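Local atomic coordinates of cellulose biosynthesis protein BcsG (Salmonella typhimurium LT2, PDB entry 5OLT), a protein that is a membrane protein required for cellulose biosynthesis, represented here by its zinc-binding extramembrane domain of the alkaline phosphatase family. Residues Val263-Gly268 and Thr290-Gly295; Ile90-Phe95 and Gln314-Leu319. All blocks are in the same frame, centred on the assembly; numbering follows the deposited sequence.

Contact 1 of 2, residues Val263-Gly268 and Thr290-Gly295; sequences VVPEHG and TNVPAG. With ZN (zinc ion), chain B.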
loop_
_atom_site.group_PDB
_atom_site.type_symbol
_atom_site.label_atom_id
_atom_site.label_comp_id
_atom_site.label_asym_id
_atom_site.label_seq_id
_atom_site.Cartn_x
_atom_site.Cartn_y
_atom_site.Cartn_z
ATOM N N VAL A 263 0.369 -5.760 3.776
ATOM C CA VAL A 263 -0.137 -6.095 2.459
ATOM C C VAL A 263 -0.787 -4.828 1.924
ATOM O O VAL A 263 -1.708 -4.300 2.566
ATOM C CB VAL A 263 -1.180 -7.227 2.543
ATOM C CG1 VAL A 263 -1.868 -7.416 1.177
ATOM C CG2 VAL A 263 -0.479 -8.488 2.982
ATOM N N VAL A 264 -0.354 -4.332 0.761
ATOM C CA VAL A 264 -0.937 -3.093 0.214
ATOM C C VAL A 264 -0.951 -3.197 -1.300
ATOM O O VAL A 264 0.108 -3.220 -1.960
ATOM C CB VAL A 264 -0.179 -1.848 0.709
ATOM C CG1 VAL A 264 1.323 -2.038 0.560
ATOM C CG2 VAL A 264 -0.678 -0.534 0.089
ATOM N N PRO A 265 -2.135 -3.366 -1.853
ATOM C CA PRO A 265 -2.228 -3.457 -3.326
ATOM C C PRO A 265 -1.872 -2.141 -3.997
ATOM O O PRO A 265 -1.998 -1.066 -3.411
ATOM C CB PRO A 265 -3.689 -3.792 -3.583
ATOM C CG PRO A 265 -4.149 -4.396 -2.280
ATOM C CD PRO A 265 -3.434 -3.629 -1.207
ATOM N N GLU A 266 -1.406 -2.267 -5.236
ATOM C CA GLU A 266 -1.070 -1.077 -6.037
ATOM C C GLU A 266 -2.304 -0.320 -6.492
ATOM O O GLU A 266 -2.290 0.916 -6.567
ATOM C CB GLU A 266 -0.412 -1.523 -7.343
ATOM C CG GLU A 266 0.906 -2.283 -7.281
ATOM C CD GLU A 266 1.253 -2.799 -8.662
ATOM O OE1 GLU A 266 0.482 -2.484 -9.603
ATOM O OE2 GLU A 266 2.256 -3.511 -8.810
ATOM N N HIS A 267 -3.336 -1.072 -6.905
ATOM C CA HIS A 267 -4.539 -0.546 -7.602
ATOM C C HIS A 267 -5.331 -1.775 -7.989
ATOM O O HIS A 267 -4.775 -2.901 -8.025
ATOM C CB HIS A 267 -4.154 0.221 -8.929
ATOM C CG HIS A 267 -3.416 -0.644 -9.916
ATOM N ND1 HIS A 267 -4.062 -1.558 -10.727
ATOM C CD2 HIS A 267 -2.089 -0.798 -10.145
ATOM C CE1 HIS A 267 -3.155 -2.264 -11.396
ATOM N NE2 HIS A 267 -1.950 -1.809 -11.080
ATOM N N GLY A 268 -6.593 -1.564 -8.324
ATOM C CA GLY A 268 -7.436 -2.662 -8.747
ATOM C C GLY A 268 -7.216 -3.142 -10.163
ATOM O O GLY A 268 -6.602 -2.471 -10.991
ATOM N N THR A 290 -9.366 2.244 -7.020
ATOM C CA THR A 290 -8.326 2.670 -6.092
ATOM C C THR A 290 -8.631 2.363 -4.611
ATOM O O THR A 290 -7.731 2.521 -3.797
ATOM C CB THR A 290 -8.041 4.172 -6.223
ATOM O OG1 THR A 290 -9.248 4.880 -5.855
ATOM C CG2 THR A 290 -7.640 4.494 -7.669
ATOM N N ASN A 291 -9.835 1.893 -4.276
ATOM C CA ASN A 291 -10.097 1.519 -2.865
ATOM C C ASN A 291 -9.640 0.059 -2.674
ATOM O O ASN A 291 -10.303 -0.865 -3.154
ATOM C CB ASN A 291 -11.573 1.671 -2.573
ATOM C CG ASN A 291 -11.898 1.254 -1.168
ATOM O OD1 ASN A 291 -11.047 1.356 -0.285
ATOM N ND2 ASN A 291 -13.121 0.728 -0.962
ATOM N N VAL A 292 -8.476 -0.125 -2.031
ATOM C CA VAL A 292 -7.794 -1.416 -2.012
ATOM C C VAL A 292 -7.684 -1.990 -0.608
ATOM O O VAL A 292 -7.600 -1.235 0.366
ATOM C CB VAL A 292 -6.391 -1.305 -2.662
ATOM C CG1 VAL A 292 -6.481 -0.846 -4.124
ATOM C CG2 VAL A 292 -5.437 -0.378 -1.880
ATOM N N PRO A 293 -7.648 -3.339 -0.502
ATOM C CA PRO A 293 -7.536 -3.971 0.829
ATOM C C PRO A 293 -6.129 -3.995 1.367
ATOM O O PRO A 293 -5.336 -4.877 1.033
ATOM C CB PRO A 293 -8.033 -5.405 0.564
ATOM C CG PRO A 293 -7.693 -5.679 -0.882
ATOM C CD PRO A 293 -7.968 -4.327 -1.572
ATOM N N ALA A 294 -5.816 -3.052 2.233
ATOM C CA ALA A 294 -4.522 -3.024 2.871
ATOM C C ALA A 294 -4.644 -3.583 4.283
ATOM O O ALA A 294 -5.623 -3.320 5.002
ATOM C CB ALA A 294 -4.015 -1.592 2.907
ATOM N N GLY A 295 -3.655 -4.376 4.683
ATOM C CA GLY A 295 -3.689 -5.021 6.000
ATOM C C GLY A 295 -2.317 -5.104 6.603
ATOM O O GLY A 295 -1.289 -5.091 5.904
HETATM ZN ZN ZN B . -0.254 -3.013 -11.290
HETATM O O HOH W 1 -0.735 -3.072 -13.741
#
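Pro265 and Val292 lie alongside each other, pointing opposite ways, the proline CB 3.8 Å from the valine CB, in a wholly buried contact between two antiparallel strands. The Pro265 ring also reaches the next residue: its CD sits 3.2 Å from Pro293 O, and its CG packs against the CD of the Pro293 ring. The proline nitrogen carries no hydrogen to donate; it is the ring CD that faces Pro293 O. Val292 CG1, anti to its own carbonyl carbon (chi1 -60°), points onward to the CA of His267, while CG2 lies near Pro265 O, a buried oxygen for which the model holds no partner. Two residues before Pro265 the backbones do bond. Val263 and Gly295 form an antiparallel hydrogen-bonded pair, Val263 N to Gly295 O at 2.8 Å and Gly295 N to Val263 O at 2.9 Å. The two residues after Pro265 reach the zinc ion. Glu266 binds it through OE1 at 1.9 Å and His267 through NE2 at 2.1 Å; Cys67, Ser102 and a more distant water complete the site. His267 ND1 donates to Gly268 O at 2.7 Å, nearly in the ring plane; together with the zinc bond at NE2 this sets the rotation of the imidazole. Asn215 holds Glu266 OE2. Metal ligands at the C-terminal end of a central strand are characteristic of the alkaline phosphatase fold. Strand 60-66 flanks strand 259-265 on its other side, strand 90-96 flanks strand 291-299, and Trp71 of helix 71-76 packs on Pro293.

Contact 2 of 2, residues Ile90-Phe95 and Gln314-Leu319; sequences ILFKHF and QPSSYL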
loop_
_atom_site.group_PDB
_atom_site.type_symbol
_atom_site.label_atom_id
_atom_site.label_comp_id
_atom_site.label_asym_id
_atom_site.label_seq_id
_atom_site.Cartn_x
_atom_site.Cartn_y
_atom_site.Cartn_z
ATOM N N ILE A 90 -4.749 -5.683 11.572
ATOM C CA ILE A 90 -5.290 -4.376 11.215
ATOM C C ILE A 90 -5.732 -4.470 9.764
ATOM O O ILE A 90 -4.951 -4.951 8.920
ATOM C CB ILE A 90 -4.208 -3.290 11.371
ATOM C CG1 ILE A 90 -3.693 -3.203 12.807
ATOM C CG2 ILE A 90 -4.747 -1.943 10.861
ATOM C CD1 ILE A 90 -2.407 -2.385 12.931
ATOM N N LEU A 91 -6.925 -4.008 9.449
ATOM C CA LEU A 91 -7.420 -4.084 8.068
ATOM C C LEU A 91 -8.050 -2.755 7.702
ATOM O O LEU A 91 -8.992 -2.296 8.380
ATOM C CB LEU A 91 -8.424 -5.253 7.963
ATOM C CG LEU A 91 -9.014 -5.562 6.594
ATOM C CD1 LEU A 91 -7.917 -5.912 5.592
ATOM C CD2 LEU A 91 -10.005 -6.718 6.729
ATOM N N PHE A 92 -7.541 -2.141 6.634
ATOM C CA PHE A 92 -8.120 -0.875 6.169
ATOM C C PHE A 92 -9.281 -1.110 5.217
ATOM O O PHE A 92 -9.170 -1.908 4.268
ATOM C CB PHE A 92 -7.039 -0.081 5.415
ATOM C CG PHE A 92 -5.944 0.463 6.297
ATOM C CD1 PHE A 92 -4.834 -0.324 6.639
ATOM C CD2 PHE A 92 -5.979 1.780 6.730
ATOM C CE1 PHE A 92 -3.808 0.178 7.434
ATOM C CE2 PHE A 92 -4.949 2.304 7.524
ATOM C CZ PHE A 92 -3.843 1.509 7.879
ATOM N N LYS A 93 -10.374 -0.381 5.436
ATOM C CA LYS A 93 -11.583 -0.471 4.629
ATOM C C LYS A 93 -11.751 0.661 3.621
ATOM O O LYS A 93 -12.495 0.539 2.690
ATOM C CB LYS A 93 -12.820 -0.587 5.536
ATOM C CG LYS A 93 -12.851 -1.829 6.431
ATOM C CD LYS A 93 -12.762 -3.100 5.596
ATOM C CE LYS A 93 -12.847 -4.366 6.445
ATOM N NZ LYS A 93 -14.203 -4.523 7.029
ATOM N N HIS A 94 -11.015 1.754 3.822
ATOM C CA HIS A 94 -11.069 2.902 2.919
ATOM C C HIS A 94 -9.655 3.398 2.676
ATOM O O HIS A 94 -9.361 4.593 2.865
ATOM C CB HIS A 94 -12.023 3.994 3.463
ATOM C CG HIS A 94 -13.441 3.545 3.462
ATOM N ND1 HIS A 94 -14.168 3.436 2.292
ATOM C CD2 HIS A 94 -14.243 3.103 4.452
ATOM C CE1 HIS A 94 -15.373 2.977 2.572
ATOM N NE2 HIS A 94 -15.434 2.740 3.870
ATOM N N PHE A 95 -8.792 2.490 2.209
ATOM C CA PHE A 95 -7.416 2.819 1.837
ATOM C C PHE A 95 -7.393 3.138 0.351
ATOM O O PHE A 95 -7.811 2.321 -0.462
ATOM C CB PHE A 95 -6.505 1.609 2.114
ATOM C CG PHE A 95 -5.055 1.924 1.986
ATOM C CD1 PHE A 95 -4.426 1.991 0.706
ATOM C CD2 PHE A 95 -4.300 2.198 3.120
ATOM C CE1 PHE A 95 -3.075 2.286 0.606
ATOM C CE2 PHE A 95 -2.949 2.447 3.010
ATOM C CZ PHE A 95 -2.335 2.514 1.766
ATOM N N GLN A 314 -11.507 5.060 8.571
ATOM C CA GLN A 314 -11.282 6.436 8.101
ATOM C C GLN A 314 -10.521 6.443 6.775
ATOM O O GLN A 314 -9.725 5.523 6.504
ATOM C CB GLN A 314 -10.506 7.220 9.159
ATOM C CG GLN A 314 -11.231 7.285 10.502
ATOM C CD GLN A 314 -10.872 6.162 11.488
ATOM O OE1 GLN A 314 -10.188 5.158 11.167
ATOM N NE2 GLN A 314 -11.329 6.340 12.728
ATOM N N PRO A 315 -10.755 7.468 5.937
ATOM C CA PRO A 315 -10.028 7.525 4.643
ATOM C C PRO A 315 -8.517 7.555 4.903
ATOM O O PRO A 315 -8.037 8.392 5.682
ATOM C CB PRO A 315 -10.483 8.858 4.045
ATOM C CG PRO A 315 -11.808 9.102 4.654
ATOM C CD PRO A 315 -11.736 8.574 6.052
ATOM N N SER A 316 -7.776 6.626 4.297
ATOM C CA SER A 316 -6.367 6.431 4.591
ATOM C C SER A 316 -5.592 6.238 3.302
ATOM O O SER A 316 -6.167 5.948 2.233
ATOM C CB SER A 316 -6.206 5.148 5.416
ATOM O OG SER A 316 -6.927 5.238 6.648
ATOM N N SER A 317 -4.288 6.362 3.412
ATOM C CA SER A 317 -3.420 5.991 2.298
ATOM C C SER A 317 -2.031 5.675 2.848
ATOM O O SER A 317 -1.898 5.325 4.056
ATOM C CB SER A 317 -3.395 7.128 1.231
ATOM O OG SER A 317 -2.800 6.643 0.031
ATOM N N TYR A 318 -0.995 5.797 2.000
ATOM C CA TYR A 318 0.348 5.320 2.361
ATOM C C TYR A 318 0.908 5.933 3.633
ATOM O O TYR A 318 1.670 5.262 4.357
ATOM C CB TYR A 318 1.316 5.545 1.211
ATOM C CG TYR A 318 0.818 4.892 -0.056
ATOM C CD1 TYR A 318 0.827 3.498 -0.191
ATOM C CD2 TYR A 318 0.273 5.659 -1.094
ATOM C CE1 TYR A 318 0.332 2.880 -1.342
ATOM C CE2 TYR A 318 -0.231 5.064 -2.246
ATOM C CZ TYR A 318 -0.177 3.677 -2.384
ATOM O OH TYR A 318 -0.697 3.065 -3.513
ATOM N N LEU A 319 0.571 7.192 3.915
ATOM C CA LEU A 319 1.127 7.835 5.102
ATOM C C LEU A 319 0.766 7.049 6.369
ATOM O O LEU A 319 1.585 6.980 7.307
ATOM C CB LEU A 319 0.674 9.301 5.212
ATOM C CG LEU A 319 1.420 10.171 6.226
ATOM C CD1 LEU A 319 2.891 10.343 5.835
ATOM C CD2 LEU A 319 0.718 11.516 6.345
HETATM O O HOH W 2 -9.250 2.844 5.818
#
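Phe95 turns its ring into the backbone of Ser316-Tyr318 and ends against the ring of Tyr318. From CB, its CG stands anti to the backbone N (chi1 -170°), 4.2 Å from Ser316 O. CD2 comes next, near Ser317 CA, which lies over one face of the ring 3.8 Å from its centroid in a CH-pi contact. CE2 closes on Ser317 O at 3.2 Å. At the tip, CZ is 3.8 Å from Tyr318 CD1, and CE1 stands over the tyrosine face, offset toward its rim. This is an edge-to-face (T-shaped) stack: the edge of Phe95 meets the face of Tyr318, with the planes at 84°. The tyrosine hydroxyl runs on to Ser97 O, and Ser317 OG to Asn96 O, so both side chains also bond to the chain just after Phe95. Strand 90-96 belongs to the mixed sheet at the centre of this alkaline phosphatase-like domain, and the chain leading into helix 318-328 meets it just after the corner at Lys93 and His94. A single backbone bridge pairs Phe95 with Ser316, and Ser316 N donates to His94 O at 2.9 Å. Beside it, Ser316 OG donates to Gln314 O at 2.8 Å, from above the carbonyl plane, while a water accepts from His94 N and donates to that same Gln314 O. The carbonyl thus takes two bonds, one from within its own segment and one relayed across the contact. Ser316 OG also lies at the edge of the Phe92 ring, 3.6 Å from CD2; one face of that ring carries Phe95 CD2, and Ile321 and Leu324 of helix 318-328 pack against Phe92 as well.

The centres of contacts 1 and 2 lie about 9 Å apart, and both reach the same mixed sheet, in which strands 291-299 and 90-96 are neighbours. Probable backbone hydrogen bonds join them directly, from Phe92 N to Ala294 O and from Val292 N to Phe95 O. Along the chain the order is 90-95, 263-268, 290-295 and 314-319, so contact 1 is nested inside the loop closed by contact 2. Packing is continuous as well, since the Phe95 side chain touches Val264, Val292 and Ala294. Contact 1 carries the zinc ligands Glu266 and His267; contact 2 ties the sheet to the start of helix 318-328.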